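Local coordinates for protein histone deacetylase complex subunit SAP18 (Mus musculus, PDB 4A6Q) that enhances transcriptional repression by the SIN3-HDAC1 complex and serves as an auxiliary component of the exon junction complex deposited at mRNA splice junctions, at residues S119-L122 and Q123-K126. Numbering follows the deposited sequence. Where two conformers were deposited one is given.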
# COMPACT_ATOMS: atom_id res chain seq x y z
N SER A 119 6.29 9.46 3.53
CA SER A 119 7.00 8.56 4.44
C SER A 119 6.09 7.52 5.08
O SER A 119 6.50 6.81 6.02
CB SER A 119 7.68 9.36 5.55
OG SER A 119 6.71 9.94 6.40
N MSE A 120 4.85 7.44 4.63
CA MSE A 120 3.96 6.42 5.12
C MSE A 120 4.45 5.02 4.76
O MSE A 120 4.73 4.73 3.60
CB MSE A 120 2.55 6.64 4.56
CG MSE A 120 1.60 5.53 4.94
SE MSE A 120 -0.13 5.82 4.19
CE MSE A 120 -0.64 7.32 5.25
N THR A 121 4.50 4.14 5.76
CA THR A 121 5.05 2.81 5.54
C THR A 121 4.00 1.74 5.49
O THR A 121 2.87 1.88 6.00
CB THR A 121 5.97 2.41 6.71
OG1 THR A 121 5.22 2.41 7.91
CG2 THR A 121 7.15 3.37 6.85
N LEU A 122 4.37 0.62 4.86
CA LEU A 122 3.49 -0.55 4.90
C LEU A 122 3.10 -0.94 6.33
O LEU A 122 1.91 -1.18 6.62
CB LEU A 122 4.14 -1.73 4.18
CG LEU A 122 4.43 -1.55 2.69
CD1 LEU A 122 5.24 -2.74 2.20
CD2 LEU A 122 3.19 -1.39 1.82
N GLN A 123 4.06 -0.98 7.23
CA GLN A 123 3.74 -1.40 8.60
C GLN A 123 2.78 -0.46 9.33
O GLN A 123 1.94 -0.92 10.12
CB GLN A 123 5.02 -1.67 9.40
CG GLN A 123 5.86 -0.42 9.62
CD GLN A 123 7.20 -0.69 10.23
OE1 GLN A 123 7.58 -1.85 10.46
NE2 GLN A 123 7.96 0.38 10.47
N SER A 124 2.87 0.84 9.04
CA SER A 124 1.98 1.81 9.68
C SER A 124 0.53 1.54 9.31
O SER A 124 -0.39 1.92 10.04
CB SER A 124 2.36 3.25 9.35
OG SER A 124 2.08 3.60 8.00
N GLN A 125 0.34 0.90 8.15
CA GLN A 125 -1.03 0.67 7.66
C GLN A 125 -1.49 -0.77 7.89
O GLN A 125 -2.49 -1.20 7.33
CB GLN A 125 -1.12 1.03 6.17
CG GLN A 125 -0.64 2.43 5.87
CD GLN A 125 -1.45 3.45 6.61
OE1 GLN A 125 -2.68 3.52 6.42
NE2 GLN A 125 -0.80 4.25 7.47
N LYS A 126 -0.74 -1.50 8.72
CA LYS A 126 -1.01 -2.90 9.06
C LYS A 126 -1.10 -3.82 7.86
O LYS A 126 -1.87 -4.78 7.82
CB LYS A 126 -2.23 -3.00 9.94
CG LYS A 126 -2.06 -2.07 11.11
CD LYS A 126 -2.21 -2.79 12.36
CE LYS A 126 -3.65 -2.88 12.60
NZ LYS A 126 -3.90 -3.58 13.89
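Thr121 and Ser124 hold each other at the start of a short 3-10 turn, each hydroxyl reaching for the other residue's backbone. Thr121 OG1, set between its own N and carbonyl carbon (chi1 60°), accepts the amide N of Ser124, three residues on, at 3.0 Å, and offers that N-H a better acceptor than the weakly bonded Thr121 O. The same OG1 is hydrogen-bonded to Glu17 OE1, and that carboxylate oxygen also takes NE2 of Gln123, whose CG lies beside the threonine hydroxyl; Lys18 O is a second acceptor for this amide nitrogen.

In the other direction, Ser124 OG gives its proton to Thr121 O, 2.8 Å away and 17° off the carbonyl plane. The N atoms of Ser124 and Gln125 add only weak bonds to that oxygen. The stronger bond of Gln125 N goes to Leu122 O at 3.0 Å, arriving well above the carbonyl plane, while Lys126 N follows with Gln123 O.

Gln125 folds back at chi2 (-60°), and its NE2 gives Ser124 OG a nearly straight bond of 3.0 Å, in the plane of the amide. Against this amide lies Met120, present as selenomethionine: its chain crosses that of Gln125 at about a right angle, with SE 3.6 Å from Gln125 CD. Both side chains also touch Ile106 of strand 101-110. Ser124 OG thus both accepts and donates, and with Glu17 holding Thr121 and Gln123, this loop of the ubiquitin-like fold is probably restrained in its conformation.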